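Side-chain contacts in 4-oxalocrotonase tautomerase isozyme (Methylibium petroleiphilum, PDB 4FDX), which is a small enzyme of the tautomerase family, a beta-alpha-beta chain that assembles here as a group of six subunits: residues I23-A26 with V27-T30; R11-E14 with Q15-A19. One frame throughout, in Å; residues are numbered along the deposited sequence.

Interaction 1. Residues I23-A26 with V27-T30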
loop_
_atom_site.group_PDB
_atom_site.type_symbol
_atom_site.label_atom_id
_atom_site.label_comp_id
_atom_site.label_asym_id
_atom_site.label_seq_id
_atom_site.Cartn_x
_atom_site.Cartn_y
_atom_site.Cartn_z
ATOM N N ILE B 23 2.809 -1.092 -19.149
ATOM C CA ILE B 23 3.628 -0.840 -17.925
ATOM C C ILE B 23 4.681 -1.919 -17.768
ATOM O O ILE B 23 5.844 -1.651 -17.431
ATOM C CB ILE B 23 2.727 -0.700 -16.641
ATOM C CG1 ILE B 23 1.898 0.583 -16.760
ATOM C CG2 ILE B 23 3.583 -0.693 -15.351
ATOM C CD1 ILE B 23 0.729 0.666 -15.749
ATOM N N THR B 24 4.297 -3.164 -17.976
ATOM C CA THR B 24 5.251 -4.285 -17.822
ATOM C C THR B 24 6.440 -4.116 -18.743
ATOM O O THR B 24 7.555 -4.168 -18.288
ATOM C CB THR B 24 4.536 -5.620 -18.094
ATOM O OG1 THR B 24 3.510 -5.780 -17.045
ATOM C CG2 THR B 24 5.490 -6.785 -17.951
ATOM N N GLU B 25 6.164 -3.855 -20.022
ATOM C CA GLU B 25 7.271 -3.700 -20.975
ATOM C C GLU B 25 8.126 -2.458 -20.672
ATOM O O GLU B 25 9.363 -2.548 -20.855
ATOM C CB GLU B 25 6.671 -3.696 -22.388
ATOM C CG GLU B 25 6.076 -5.057 -22.782
ATOM C CD GLU B 25 6.994 -6.287 -22.598
ATOM O OE1 GLU B 25 8.241 -6.187 -22.671
ATOM O OE2 GLU B 25 6.469 -7.387 -22.343
ATOM N N ALA B 26 7.523 -1.382 -20.148
ATOM C CA ALA B 26 8.267 -0.176 -19.716
ATOM C C ALA B 26 9.268 -0.566 -18.635
ATOM O O ALA B 26 10.413 -0.133 -18.685
ATOM C CB ALA B 26 7.309 0.919 -19.215
ATOM N N VAL B 27 8.842 -1.426 -17.697
ATOM C CA VAL B 27 9.668 -1.810 -16.511
ATOM C C VAL B 27 10.775 -2.772 -17.010
ATOM O O VAL B 27 11.943 -2.578 -16.675
ATOM C CB VAL B 27 8.750 -2.452 -15.461
ATOM C CG1 VAL B 27 9.587 -3.198 -14.400
ATOM C CG2 VAL B 27 7.971 -1.336 -14.773
ATOM N N VAL B 28 10.389 -3.775 -17.813
ATOM C CA VAL B 28 11.362 -4.716 -18.384
ATOM C C VAL B 28 12.509 -3.922 -19.058
ATOM O O VAL B 28 13.693 -4.183 -18.780
ATOM C CB VAL B 28 10.629 -5.633 -19.374
ATOM C CG1 VAL B 28 11.656 -6.451 -20.206
ATOM C CG2 VAL B 28 9.753 -6.636 -18.645
ATOM N N ARG B 29 12.176 -2.920 -19.882
ATOM C CA ARG B 29 13.173 -2.243 -20.717
ATOM C C ARG B 29 14.062 -1.355 -19.901
ATOM O O ARG B 29 15.292 -1.384 -20.064
ATOM C CB ARG B 29 12.473 -1.463 -21.828
ATOM C CG ARG B 29 13.558 -0.781 -22.653
ATOM C CD ARG B 29 12.982 0.045 -23.797
ATOM N NE ARG B 29 12.039 1.082 -23.378
ATOM C CZ ARG B 29 10.717 0.907 -23.299
ATOM N NH1 ARG B 29 10.161 -0.286 -23.532
ATOM N NH2 ARG B 29 9.957 1.916 -22.935
ATOM N N THR B 30 13.499 -0.602 -18.967
ATOM C CA THR B 30 14.211 0.448 -18.231
ATOM C C THR B 30 14.935 -0.087 -16.986
ATOM O O THR B 30 15.955 0.533 -16.541
ATOM C CB THR B 30 13.300 1.597 -17.758
ATOM O OG1 THR B 30 12.237 1.104 -16.927
ATOM C CG2 THR B 30 12.733 2.299 -18.962
#

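Interaction 2. Residues R11-E14 with Q15-A19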
loop_
_atom_site.group_PDB
_atom_site.type_symbol
_atom_site.label_atom_id
_atom_site.label_comp_id
_atom_site.label_asym_id
_atom_site.label_seq_id
_atom_site.Cartn_x
_atom_site.Cartn_y
_atom_site.Cartn_z
ATOM N N ARG B 11 -13.119 2.094 -15.922
ATOM C CA ARG B 11 -12.346 1.739 -17.170
ATOM C C ARG B 11 -12.667 0.386 -17.740
ATOM O O ARG B 11 -13.002 -0.551 -17.004
ATOM C CB ARG B 11 -10.869 1.788 -16.895
ATOM C CG ARG B 11 -10.616 3.144 -16.351
ATOM C CD ARG B 11 -9.311 3.530 -16.843
ATOM N NE ARG B 11 -9.001 4.906 -16.490
ATOM C CZ ARG B 11 -8.825 5.868 -17.386
ATOM N NH1 ARG B 11 -9.014 5.635 -18.702
ATOM N NH2 ARG B 11 -8.492 7.082 -16.963
ATOM N N THR B 12 -12.550 0.296 -19.061
ATOM C CA THR B 12 -12.944 -0.956 -19.726
ATOM C C THR B 12 -11.763 -1.954 -19.548
ATOM O O THR B 12 -10.588 -1.533 -19.328
ATOM C CB THR B 12 -13.614 -0.742 -21.154
ATOM O OG1 THR B 12 -12.914 0.303 -21.817
ATOM C CG2 THR B 12 -15.348 -0.293 -21.179
ATOM N N VAL B 13 -12.089 -3.219 -19.493
ATOM C CA VAL B 13 -11.142 -4.297 -19.360
ATOM C C VAL B 13 -10.028 -4.129 -20.377
ATOM O O VAL B 13 -8.864 -4.383 -20.041
ATOM C CB VAL B 13 -11.859 -5.688 -19.522
ATOM C CG1 VAL B 13 -10.859 -6.757 -19.893
ATOM C CG2 VAL B 13 -12.461 -6.073 -18.188
ATOM N N GLU B 14 -10.367 -3.790 -21.624
ATOM C CA GLU B 14 -9.308 -3.599 -22.651
ATOM C C GLU B 14 -8.286 -2.572 -22.268
ATOM O O GLU B 14 -7.091 -2.821 -22.475
ATOM C CB GLU B 14 -9.862 -3.142 -23.996
ATOM C CG GLU B 14 -10.443 -4.251 -24.825
ATOM C CD GLU B 14 -11.909 -4.554 -24.493
ATOM O OE1 GLU B 14 -12.528 -3.872 -23.628
ATOM O OE2 GLU B 14 -12.407 -5.542 -25.076
ATOM N N GLN B 15 -8.707 -1.452 -21.697
ATOM C CA GLN B 15 -7.757 -0.408 -21.333
ATOM C C GLN B 15 -6.878 -0.892 -20.191
ATOM O O GLN B 15 -5.671 -0.682 -20.191
ATOM C CB GLN B 15 -8.506 0.837 -20.823
ATOM C CG GLN B 15 -8.930 1.763 -21.892
ATOM C CD GLN B 15 -9.767 2.897 -21.330
ATOM O OE1 GLN B 15 -10.775 2.658 -20.628
ATOM N NE2 GLN B 15 -9.344 4.131 -21.610
ATOM N N LYS B 16 -7.474 -1.567 -19.217
ATOM C CA LYS B 16 -6.687 -2.146 -18.076
ATOM C C LYS B 16 -5.665 -3.135 -18.661
ATOM O O LYS B 16 -4.502 -3.176 -18.223
ATOM C CB LYS B 16 -7.636 -2.834 -17.066
ATOM C CG LYS B 16 -8.505 -1.844 -16.262
ATOM C CD LYS B 16 -9.584 -2.695 -15.621
ATOM C CE LYS B 16 -10.517 -1.919 -14.744
ATOM N NZ LYS B 16 -11.416 -2.886 -14.078
ATOM N N ARG B 17 -6.076 -4.009 -19.596
ATOM C CA ARG B 17 -5.155 -5.014 -20.173
ATOM C C ARG B 17 -4.042 -4.304 -20.953
ATOM O O ARG B 17 -2.852 -4.692 -20.828
ATOM C CB ARG B 17 -5.922 -5.932 -21.120
ATOM C CG ARG B 17 -6.779 -6.984 -20.351
ATOM C CD ARG B 17 -7.352 -7.931 -21.404
ATOM N NE ARG B 17 -8.422 -8.680 -20.781
ATOM C CZ ARG B 17 -9.459 -9.169 -21.507
ATOM N NH1 ARG B 17 -9.497 -8.977 -22.848
ATOM N NH2 ARG B 17 -10.482 -9.807 -20.907
ATOM N N ASN B 18 -4.386 -3.276 -21.713
ATOM C CA ASN B 18 -3.313 -2.537 -22.437
ATOM C C ASN B 18 -2.368 -1.845 -21.464
ATOM O O ASN B 18 -1.170 -1.912 -21.690
ATOM C CB ASN B 18 -3.902 -1.494 -23.409
ATOM C CG ASN B 18 -4.706 -2.165 -24.542
ATOM O OD1 ASN B 18 -4.433 -3.302 -24.932
ATOM N ND2 ASN B 18 -5.691 -1.388 -25.132
ATOM N N ALA B 19 -2.912 -1.240 -20.394
ATOM C CA ALA B 19 -2.007 -0.636 -19.385
ATOM C C ALA B 19 -1.063 -1.655 -18.762
ATOM O O ALA B 19 0.101 -1.354 -18.574
ATOM C CB ALA B 19 -2.884 0.075 -18.321
#

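Interaction 1. Residues I23-A26 with V27-T30
A26 meets T30 one turn further along the same helix, and its carbonyl oxygen takes two bonds there. T30 OG1 donates to A26 O at 2.8 Å. T30 N donates to A26 O at 3.1 Å. The two donors come from opposite faces of the A26 carbonyl plane. The hydroxyl can bend back to the helix because T30 chi1 (58°) sets OG1 between its backbone N and carbonyl carbon. The hydroxyl thus spends its proton on its own helix.

V27 hydrogen-bonds through N to I23 O, with a weaker share to T24 O. With V27 CG1 anti to the backbone N (165°), CG2 swings back over the previous turn and lies 3.4 Å from I23 O. V27 CG2 is 4.5 Å from I23 CG2, a loose apolar contact.

V28 N bonds to T24 O at 2.9 Å. V28 lies alongside E25, with E25 OE1 4.1 Å from V28 CB.

I23 and V27 pack on I3 of strand 2-8. I23 and T24 also reach I40 of strand 39-45. On the second subunit, A26 packs on A22 and V27 on I23, and T24 meets G54 of the third subunit. This part of the helix therefore packs both on its own strands and on neighbouring chains.

Interaction 2. Residues R11-E14 with Q15-A19
R11 and Q15 meet at the N-terminal turn of helix 13-31, the helix of the beta-alpha-beta unit formed with strands 2-8 and 39-45. T12 is the N-cap residue, though its side chain makes no capping bond. Q15 OE1 turns back to accept weak bonds from T12 N and T12 OG1.

The R11 side chain passes nearly perpendicular to that of Q15. The amide of Q15 lies at the edge of the R11 guanidinium, with the two planes 62° apart. R11 NH1 and Q15 NE2 are 3.3 Å apart, but both are donors and do not bond. R11 NH1 instead gives its hydrogen bond to L31 O of the second subunit. On the backbone side, R11 O lies 3.6 Å from K16 CE. The extended K16 chain carries NZ on to a salt bridge with E44 and a hydrogen bond with H49 of the third subunit.

T12 N points at Q15 OE1 with a weak bond of 3.3 Å, fairly straight at 163°. T12 OG1 adds the second weak bond to Q15 OE1. T12 O receives K16 N at 3.1 Å, which is the first full helical bond here.

V13 turns CG1 anti to its backbone N (chi1 159°) and sets it over one face of the R17 guanidinium, toward the rim. Its carbonyl takes the R17 backbone N.

E14 holds its carboxylate near R17 without charged contact: E14 OE2 is 5.0 Å from R17 NH1. E14 O accepts N18 N at 2.8 Å, and N18 CG sits 3.2 Å from E14 O.

Overall arrangement
The chain runs from strand 2-8 through a loop into helix 13-31, and then on to strand 39-45. Interaction 2 comes first. It covers the end of that loop and the opening turns of the helix. Interaction 1 follows on the last turns of the same helix. The two are in series, with centres about 17 Å apart. They neither nest nor cross, and neither closes a long loop. Both belong to the helix of one beta-alpha-beta unit. Both reach the second and third subunits. Interaction 1 also packs on the strands, while interaction 2 lies more at the surface.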